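Major pilin backbone protein T-antigen, T13 (Streptococcus pyogenes, PDB 6BBT) forms the backbone of the surface pilus of this bacterium as its major pilin subunit, and is the trypsin-resistant T antigen used in serotyping. Local coordinates at residues T7-P12 against N83-T88; S53-G58 against G93-T98; K114-D119 against K146-E151. All blocks are in the same frame, centred on the assembly; numbering follows the deposited sequence.

Contact 1. Residues T7-P12 against N83-T88; sequences TGKTLP and NFETVT
At the end of a beta strand in the N-terminal domain, which belongs to the Spy0128-like isopeptide family, the antiparallel ladder of strands 10-17 and 77-83 finishes and the chain turns away. The last pair is T10 with N83, a non-hydrogen-bonded antiparallel pair with both side chains on the same face, where T10 CG2 rests 3.5 Å from N83 OD1. One residue further the backbones join again: F84 N donates to K9 O over 2.8 Å, arriving nearly along the C=O axis. N83 suits its place because its side chain, with CG anti to the backbone N, bends OD1 back to accept from E85 N at 3.1 Å, an Asx turn that leads straight into the type I turn F84-V87. On the outer side K9 and E85 run side by side, pointing the same way, so that the aliphatic part of the lysine does the touching: K9 CD lies 3.1 Å from E85 OE2. Their charged ends stay 4.5 Å apart, K9 NZ to E85 OE1, too far for a salt bridge, though the attraction may still favour this alignment. The apolar residues face inward. F84 presents its ring edge to L11, with CE2 3.9 Å from L11 CB. Beneath them, L11 packs on V118 of strand 116-123 and V135 of strand 131-139, while F84 packs on V120 and P132 of the same two strands and meets the ring of Y97.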
loop_
_atom_site.group_PDB
_atom_site.type_symbol
_atom_site.label_atom_id
_atom_site.label_comp_id
_atom_site.label_asym_id
_atom_site.label_seq_id
_atom_site.Cartn_x
_atom_site.Cartn_y
_atom_site.Cartn_z
ATOM N N THR A 7 -0.697 29.806 11.888
ATOM C CA THR A 7 0.113 30.953 12.272
ATOM C C THR A 7 1.525 30.439 12.497
ATOM O O THR A 7 1.779 29.709 13.450
ATOM C CB THR A 7 -0.435 31.630 13.545
ATOM O OG1 THR A 7 -1.833 31.891 13.374
ATOM C CG2 THR A 7 0.291 32.944 13.816
ATOM N N GLY A 8 2.435 30.802 11.603
ATOM C CA GLY A 8 3.781 30.253 11.621
ATOM C C GLY A 8 4.382 30.151 10.238
ATOM O O GLY A 8 3.948 30.833 9.305
ATOM N N LYS A 9 5.387 29.286 10.131
ATOM C CA LYS A 9 6.223 29.172 8.947
ATOM C C LYS A 9 6.202 27.787 8.300
ATOM O O LYS A 9 6.953 27.546 7.348
ATOM C CB LYS A 9 7.663 29.514 9.323
ATOM C CG LYS A 9 7.779 30.732 10.221
ATOM C CD LYS A 9 9.212 31.230 10.289
ATOM C CE LYS A 9 9.279 32.600 10.944
ATOM N NZ LYS A 9 8.658 32.609 12.300
ATOM N N THR A 10 5.356 26.889 8.805
ATOM C CA THR A 10 5.325 25.504 8.336
ATOM C C THR A 10 3.932 25.120 7.888
ATOM O O THR A 10 2.932 25.626 8.401
ATOM C CB THR A 10 5.755 24.521 9.431
ATOM O OG1 THR A 10 4.853 24.621 10.533
ATOM C CG2 THR A 10 7.161 24.821 9.893
ATOM N N LEU A 11 3.884 24.215 6.918
ATOM C CA LEU A 11 2.641 23.668 6.432
ATOM C C LEU A 11 2.565 22.214 6.900
ATOM O O LEU A 11 3.340 21.401 6.440
ATOM C CB LEU A 11 2.636 23.732 4.920
ATOM C CG LEU A 11 1.497 23.042 4.185
ATOM C CD1 LEU A 11 0.170 23.714 4.496
ATOM C CD2 LEU A 11 1.808 23.069 2.702
ATOM N N PRO A 12 1.647 21.889 7.819
ATOM C CA PRO A 12 1.455 20.468 8.163
ATOM C C PRO A 12 0.802 19.653 7.041
ATOM O O PRO A 12 -0.016 20.179 6.289
ATOM C CB PRO A 12 0.561 20.509 9.409
ATOM C CG PRO A 12 -0.000 21.879 9.473
ATOM C CD PRO A 12 0.935 22.790 8.743
ATOM N N ASN A 83 8.539 23.265 5.256
ATOM C CA ASN A 83 9.047 24.334 6.070
ATOM C C ASN A 83 9.434 25.524 5.204
ATOM O O ASN A 83 10.351 25.427 4.386
ATOM C CB ASN A 83 10.230 23.834 6.868
ATOM C CG ASN A 83 10.744 24.864 7.837
ATOM O OD1 ASN A 83 10.067 25.851 8.135
ATOM N ND2 ASN A 83 11.956 24.651 8.322
ATOM N N PHE A 84 8.717 26.634 5.389
ATOM C CA PHE A 84 8.982 27.870 4.653
ATOM C C PHE A 84 9.979 28.806 5.353
ATOM O O PHE A 84 10.472 29.746 4.719
ATOM C CB PHE A 84 7.671 28.605 4.353
ATOM C CG PHE A 84 6.739 27.818 3.480
ATOM C CD1 PHE A 84 6.981 27.709 2.118
ATOM C CD2 PHE A 84 5.635 27.169 4.022
ATOM C CE1 PHE A 84 6.138 26.971 1.305
ATOM C CE2 PHE A 84 4.788 26.436 3.215
ATOM C CZ PHE A 84 5.039 26.332 1.857
ATOM N N GLU A 85 10.276 28.549 6.633
ATOM C CA GLU A 85 11.334 29.259 7.379
ATOM C C GLU A 85 12.640 29.390 6.603
ATOM O O GLU A 85 13.311 30.414 6.707
ATOM C CB GLU A 85 11.622 28.534 8.707
ATOM C CG GLU A 85 12.785 29.052 9.555
ATOM C CD GLU A 85 12.487 30.379 10.222
ATOM O OE1 GLU A 85 12.508 30.434 11.472
ATOM O OE2 GLU A 85 12.220 31.372 9.510
ATOM N N THR A 86 12.991 28.354 5.842
ATOM C CA THR A 86 14.274 28.274 5.147
ATOM C C THR A 86 14.342 29.028 3.812
ATOM O O THR A 86 15.390 29.048 3.180
ATOM C CB THR A 86 14.661 26.790 4.892
ATOM O OG1 THR A 86 13.745 26.192 3.969
ATOM C CG2 THR A 86 14.665 25.985 6.202
ATOM N N VAL A 87 13.246 29.644 3.377
ATOM C CA VAL A 87 13.166 30.225 2.043
ATOM C C VAL A 87 13.566 31.712 2.053
ATOM O O VAL A 87 13.214 32.441 2.985
ATOM C CB VAL A 87 11.732 30.076 1.484
ATOM C CG1 VAL A 87 11.617 30.635 0.061
ATOM C CG2 VAL A 87 11.310 28.604 1.522
ATOM N N THR A 88 14.282 32.144 1.012
ATOM C CA THR A 88 14.562 33.565 0.785
ATOM C C THR A 88 13.517 34.142 -0.171
ATOM O O THR A 88 13.574 33.920 -1.387
ATOM C CB THR A 88 15.983 33.801 0.222
ATOM O OG1 THR A 88 16.940 33.154 1.064
ATOM C CG2 THR A 88 16.314 35.306 0.167
#

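Contact 2. Residues S53-G58 against G93-T98; sequences SGETTG and GIYRYT
Y97 lays one face of its ring over the backbone of G54, whose CA stands 3.6 Å from the ring centroid and only 18° off the normal, a CH-pi contact. It forms where strand 51-53 leaves its short parallel pairing with strand 93-101, in the transthyretin-like N-terminal domain. Glycine is called for here: a CB on G54 would point at strand 93-101 and collide with Y97 CE2 and R96 O. The backbone can therefore come close enough for G54 N to donate to R96 O at 2.9 Å, a bent bond at 133° that approaches from above the carbonyl plane. S53 pairs with R96 in parallel, but their side chains diverge; S53 OG bonds to D38 O, and R96 turns its guanidinium to D119. Y95, two residues before Y97 on the strand, reaches the loop beside it and offers its ring edge, CD2 to S53 O at 3.5 Å and CE2 to E55 OE2 at 3.4 Å. The E55 and Y95 side chains cross obliquely, carboxylate and ring planes 62° apart, while OE1 accepts from S90 N; Y95 OH bonds to G91 O. Tyrosine suits both positions, its ring filling a buried site and its hydroxyl reaching a backbone carbonyl. In Y97, with CG anti to the carbonyl carbon, the hydroxyl OH donates to E55 O at 2.7 Å, with that oxygen in the plane of the ring.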
loop_
_atom_site.group_PDB
_atom_site.type_symbol
_atom_site.label_atom_id
_atom_site.label_comp_id
_atom_site.label_asym_id
_atom_site.label_seq_id
_atom_site.Cartn_x
_atom_site.Cartn_y
_atom_site.Cartn_z
ATOM N N SER A 53 3.764 33.780 -7.783
ATOM C CA SER A 53 4.170 32.372 -7.873
ATOM C C SER A 53 5.067 32.046 -6.685
ATOM O O SER A 53 5.927 32.855 -6.320
ATOM C CB SER A 53 4.911 32.093 -9.175
ATOM O OG SER A 53 4.006 32.088 -10.261
ATOM N N GLY A 54 4.859 30.883 -6.063
ATOM C CA GLY A 54 5.656 30.509 -4.893
ATOM C C GLY A 54 7.145 30.489 -5.201
ATOM O O GLY A 54 7.537 30.064 -6.274
ATOM N N GLU A 55 7.965 30.962 -4.269
ATOM C CA GLU A 55 9.427 30.967 -4.432
ATOM C C GLU A 55 10.045 29.747 -3.734
ATOM O O GLU A 55 9.699 29.439 -2.588
ATOM C CB GLU A 55 10.033 32.294 -3.926
ATOM C CG GLU A 55 10.116 33.356 -5.030
ATOM C CD GLU A 55 10.142 34.802 -4.539
ATOM O OE1 GLU A 55 10.626 35.085 -3.420
ATOM O OE2 GLU A 55 9.676 35.676 -5.306
ATOM N N THR A 56 10.945 29.064 -4.444
ATOM C CA THR A 56 11.504 27.780 -4.021
ATOM C C THR A 56 12.989 27.801 -3.640
ATOM O O THR A 56 13.548 26.741 -3.350
ATOM C CB THR A 56 11.337 26.729 -5.138
ATOM O OG1 THR A 56 12.018 27.173 -6.319
ATOM C CG2 THR A 56 9.878 26.503 -5.457
ATOM N N THR A 57 13.623 28.974 -3.616
ATOM C CA THR A 57 15.036 29.081 -3.226
ATOM C C THR A 57 15.193 28.801 -1.736
ATOM O O THR A 57 14.720 29.575 -0.906
ATOM C CB THR A 57 15.628 30.476 -3.569
ATOM O OG1 THR A 57 15.776 30.583 -4.988
ATOM C CG2 THR A 57 17.005 30.708 -2.904
ATOM N N GLY A 58 15.874 27.698 -1.410
ATOM C CA GLY A 58 16.022 27.244 -0.024
ATOM C C GLY A 58 14.872 26.395 0.509
ATOM O O GLY A 58 14.845 26.081 1.703
ATOM N N GLY A 93 4.226 39.683 0.391
ATOM C CA GLY A 93 3.113 39.241 -0.442
ATOM C C GLY A 93 2.592 37.860 -0.098
ATOM O O GLY A 93 2.922 37.282 0.942
ATOM N N ILE A 94 1.751 37.348 -0.985
ATOM C CA ILE A 94 1.172 36.030 -0.842
ATOM C C ILE A 94 1.786 35.158 -1.927
ATOM O O ILE A 94 1.688 35.461 -3.120
ATOM C CB ILE A 94 -0.353 36.081 -0.947
ATOM C CG1 ILE A 94 -0.931 36.749 0.306
ATOM C CG2 ILE A 94 -0.932 34.678 -1.126
ATOM C CD1 ILE A 94 -2.312 37.330 0.106
ATOM N N TYR A 95 2.438 34.083 -1.495
ATOM C CA TYR A 95 3.131 33.192 -2.394
ATOM C C TYR A 95 2.353 31.879 -2.440
ATOM O O TYR A 95 2.066 31.280 -1.407
ATOM C CB TYR A 95 4.567 33.018 -1.925
ATOM C CG TYR A 95 5.390 34.289 -2.058
ATOM C CD1 TYR A 95 5.417 35.242 -1.032
ATOM C CD2 TYR A 95 6.148 34.534 -3.201
ATOM C CE1 TYR A 95 6.176 36.399 -1.152
ATOM C CE2 TYR A 95 6.910 35.687 -3.329
ATOM C CZ TYR A 95 6.919 36.616 -2.306
ATOM O OH TYR A 95 7.680 37.764 -2.435
ATOM N N ARG A 96 1.995 31.479 -3.651
ATOM C CA ARG A 96 1.049 30.406 -3.883
ATOM C C ARG A 96 1.739 29.173 -4.453
ATOM O O ARG A 96 2.481 29.263 -5.438
ATOM C CB ARG A 96 -0.032 30.856 -4.841
ATOM C CG ARG A 96 -1.131 29.827 -5.053
ATOM C CD ARG A 96 -2.336 30.474 -5.707
ATOM N NE ARG A 96 -3.082 31.288 -4.752
ATOM C CZ ARG A 96 -4.007 32.192 -5.082
ATOM N NH1 ARG A 96 -4.314 32.434 -6.350
ATOM N NH2 ARG A 96 -4.629 32.872 -4.126
ATOM N N TYR A 97 1.448 28.026 -3.843
ATOM C CA TYR A 97 2.054 26.758 -4.233
ATOM C C TYR A 97 0.986 25.699 -4.423
ATOM O O TYR A 97 -0.114 25.816 -3.881
ATOM C CB TYR A 97 2.993 26.272 -3.138
ATOM C CG TYR A 97 4.108 27.201 -2.728
ATOM C CD1 TYR A 97 3.878 28.270 -1.869
ATOM C CD2 TYR A 97 5.415 26.968 -3.153
ATOM C CE1 TYR A 97 4.914 29.106 -1.476
ATOM C CE2 TYR A 97 6.457 27.783 -2.753
ATOM C CZ TYR A 97 6.203 28.849 -1.918
ATOM O OH TYR A 97 7.255 29.649 -1.535
ATOM N N THR A 98 1.339 24.651 -5.161
ATOM C CA THR A 98 0.484 23.489 -5.321
ATOM C C THR A 98 1.148 22.315 -4.593
ATOM O O THR A 98 2.350 22.090 -4.744
ATOM C CB THR A 98 0.234 23.196 -6.806
ATOM O OG1 THR A 98 -0.309 24.373 -7.429
ATOM C CG2 THR A 98 -0.741 22.031 -6.987
#

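Contact 3. Residues K114-D119 against K146-E151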
loop_
_atom_site.group_PDB
_atom_site.type_symbol
_atom_site.label_atom_id
_atom_site.label_comp_id
_atom_site.label_asym_id
_atom_site.label_seq_id
_atom_site.Cartn_x
_atom_site.Cartn_y
_atom_site.Cartn_z
ATOM N N LYS A 114 -5.741 14.060 -5.190
ATOM C CA LYS A 114 -6.148 15.444 -4.912
ATOM C C LYS A 114 -5.014 16.456 -4.961
ATOM O O LYS A 114 -3.897 16.197 -4.498
ATOM C CB LYS A 114 -6.835 15.588 -3.558
ATOM C CG LYS A 114 -8.337 15.413 -3.608
ATOM C CD LYS A 114 -8.973 15.964 -2.339
ATOM C CE LYS A 114 -10.403 15.486 -2.167
ATOM N NZ LYS A 114 -11.287 16.021 -3.235
ATOM N N LYS A 115 -5.341 17.629 -5.501
ATOM C CA LYS A 115 -4.429 18.761 -5.554
ATOM C C LYS A 115 -4.824 19.789 -4.514
ATOM O O LYS A 115 -5.999 20.167 -4.415
ATOM C CB LYS A 115 -4.491 19.433 -6.922
ATOM C CG LYS A 115 -4.296 18.516 -8.109
ATOM C CD LYS A 115 -2.914 17.931 -8.131
ATOM C CE LYS A 115 -2.687 17.180 -9.432
ATOM N NZ LYS A 115 -1.249 16.908 -9.576
ATOM N N TRP A 116 -3.835 20.274 -3.779
ATOM C CA TRP A 116 -4.048 21.258 -2.748
ATOM C C TRP A 116 -3.319 22.530 -3.133
ATOM O O TRP A 116 -2.282 22.484 -3.801
ATOM C CB TRP A 116 -3.517 20.726 -1.427
ATOM C CG TRP A 116 -4.314 19.593 -0.918
ATOM C CD1 TRP A 116 -4.261 18.294 -1.333
ATOM C CD2 TRP A 116 -5.332 19.656 0.081
ATOM N NE1 TRP A 116 -5.170 17.537 -0.634
ATOM C CE2 TRP A 116 -5.849 18.348 0.235
ATOM C CE3 TRP A 116 -5.875 20.696 0.846
ATOM C CZ2 TRP A 116 -6.872 18.047 1.142
ATOM C CZ3 TRP A 116 -6.870 20.397 1.763
ATOM C CH2 TRP A 116 -7.364 19.080 1.904
ATOM N N THR A 117 -3.866 23.662 -2.707
ATOM C CA THR A 117 -3.242 24.954 -2.943
ATOM C C THR A 117 -2.939 25.611 -1.617
ATOM O O THR A 117 -3.687 25.465 -0.649
ATOM C CB THR A 117 -4.074 25.880 -3.868
ATOM O OG1 THR A 117 -3.332 27.085 -4.113
ATOM C CG2 THR A 117 -5.423 26.216 -3.270
ATOM N N VAL A 118 -1.813 26.308 -1.585
ATOM C CA VAL A 118 -1.249 26.840 -0.366
ATOM C C VAL A 118 -0.835 28.296 -0.603
ATOM O O VAL A 118 -0.016 28.557 -1.485
ATOM C CB VAL A 118 -0.007 26.031 0.061
ATOM C CG1 VAL A 118 0.593 26.597 1.342
ATOM C CG2 VAL A 118 -0.370 24.566 0.265
ATOM N N ASP A 119 -1.400 29.220 0.182
ATOM C CA ASP A 119 -0.933 30.615 0.216
ATOM C C ASP A 119 -0.098 30.873 1.455
ATOM O O ASP A 119 -0.559 30.674 2.573
ATOM C CB ASP A 119 -2.118 31.587 0.183
ATOM C CG ASP A 119 -2.761 31.670 -1.181
ATOM O OD1 ASP A 119 -2.132 31.300 -2.192
ATOM O OD2 ASP A 119 -3.909 32.127 -1.253
ATOM N N LYS A 146 -9.049 24.284 4.835
ATOM C CA LYS A 146 -8.918 23.085 5.661
ATOM C C LYS A 146 -7.494 22.535 5.592
ATOM O O LYS A 146 -6.792 22.761 4.602
ATOM C CB LYS A 146 -9.940 22.017 5.263
ATOM C CG LYS A 146 -9.958 21.689 3.794
ATOM C CD LYS A 146 -10.766 20.438 3.488
ATOM C CE LYS A 146 -12.228 20.728 3.221
ATOM N NZ LYS A 146 -12.828 19.582 2.482
ATOM N N PRO A 147 -7.059 21.824 6.648
ATOM C CA PRO A 147 -5.717 21.266 6.644
ATOM C C PRO A 147 -5.546 20.212 5.549
ATOM O O PRO A 147 -6.516 19.583 5.131
ATOM C CB PRO A 147 -5.565 20.679 8.053
ATOM C CG PRO A 147 -6.948 20.435 8.525
ATOM C CD PRO A 147 -7.796 21.485 7.880
ATOM N N ILE A 148 -4.328 20.077 5.047
ATOM C CA ILE A 148 -4.042 19.114 3.987
ATOM C C ILE A 148 -4.052 17.703 4.566
ATOM O O ILE A 148 -3.303 17.422 5.474
ATOM C CB ILE A 148 -2.688 19.400 3.316
ATOM C CG1 ILE A 148 -2.731 20.802 2.681
ATOM C CG2 ILE A 148 -2.392 18.335 2.262
ATOM C CD1 ILE A 148 -1.568 21.130 1.772
ATOM N N ARG A 149 -4.906 16.836 4.032
ATOM C CA ARG A 149 -4.955 15.425 4.442
ATOM C C ARG A 149 -5.093 14.569 3.203
ATOM O O ARG A 149 -6.088 14.685 2.484
ATOM C CB ARG A 149 -6.146 15.181 5.364
ATOM C CG ARG A 149 -6.448 13.724 5.686
ATOM C CD ARG A 149 -7.623 13.661 6.648
ATOM N NE ARG A 149 -7.936 12.305 7.092
ATOM C CZ ARG A 149 -8.690 11.422 6.435
ATOM N NH1 ARG A 149 -9.246 11.711 5.254
ATOM N NH2 ARG A 149 -8.890 10.218 6.973
ATOM N N PHE A 150 -4.104 13.718 2.952
ATOM C CA PHE A 150 -4.172 12.766 1.852
ATOM C C PHE A 150 -4.661 11.445 2.408
ATOM O O PHE A 150 -4.266 11.061 3.509
ATOM C CB PHE A 150 -2.802 12.585 1.218
ATOM C CG PHE A 150 -2.319 13.804 0.513
ATOM C CD1 PHE A 150 -2.806 14.115 -0.747
ATOM C CD2 PHE A 150 -1.401 14.654 1.112
ATOM C CE1 PHE A 150 -2.393 15.271 -1.404
ATOM C CE2 PHE A 150 -0.972 15.802 0.461
ATOM C CZ PHE A 150 -1.466 16.106 -0.804
ATOM N N GLU A 151 -5.520 10.759 1.667
ATOM C CA GLU A 151 -6.069 9.485 2.115
ATOM C C GLU A 151 -5.721 8.422 1.090
ATOM O O GLU A 151 -6.126 8.536 -0.056
ATOM C CB GLU A 151 -7.582 9.613 2.275
ATOM C CG GLU A 151 -8.268 8.342 2.708
ATOM C CD GLU A 151 -9.740 8.564 3.017
ATOM O OE1 GLU A 151 -10.037 9.228 4.020
ATOM O OE2 GLU A 151 -10.590 8.074 2.253
HETATM O O HOH W 1 -6.576 14.815 -0.294
#
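This is a face-to-face contact between two sheets of a beta sandwich: strands 116-119 and 148-151 belong to different sheets, run at 162° to each other, and their axes come no nearer than 9.2 Å. W116 bridges the gap. Its CB points at the opposite strand, and its indole lies along the backbone there, with I148 CA 3.8 Å from the six-membered ring centroid, over the face. I148 slides past in the opposite direction, bringing CG1 to 3.6 Å from W116 CE3, and its CD1 continues on to V118 CG2. At the five-membered ring the indole turns an edge to the face of F150 in an offset edge-to-face pair, planes at 72° and centroids 4.9 Å apart. Tryptophan suits the site because a large flat side chain spans the sheets while keeping one polar atom, NE1, whose N-H donates to a water 3.1 Å away, in the plane of the ring; the water in turn donates to R149 O at 2.8 Å. Around this core, V118 packs on V99 of strand 93-101, I148 and F150 on I13 of strand 10-17, and W116 on E139 of strand 131-139, while the ring of F150 meets that of F33.

All three contacts lie in the N-terminal domain and all are partly buried. In contacts 1 and 2 one backbone hydrogen bond is joined by side-chain contacts, where strands run out into loops; contact 1 has an exposed flank at E85, while F84 and L11 are buried. Contact 3 joins one sheet to the other, its buried centre made by W116, I148 and F150, with a single water bridging polar atoms. Contacts 1 and 3 use neighbouring strands of one sheet, 10-17 and 148-166, and L11 touches I148. Contacts 2 and 3 use neighbours of the other, 93-101 and 116-123, joined by Y97 N and V118 O. T86 OG1 of contact 1 reaches G58 O of contact 2.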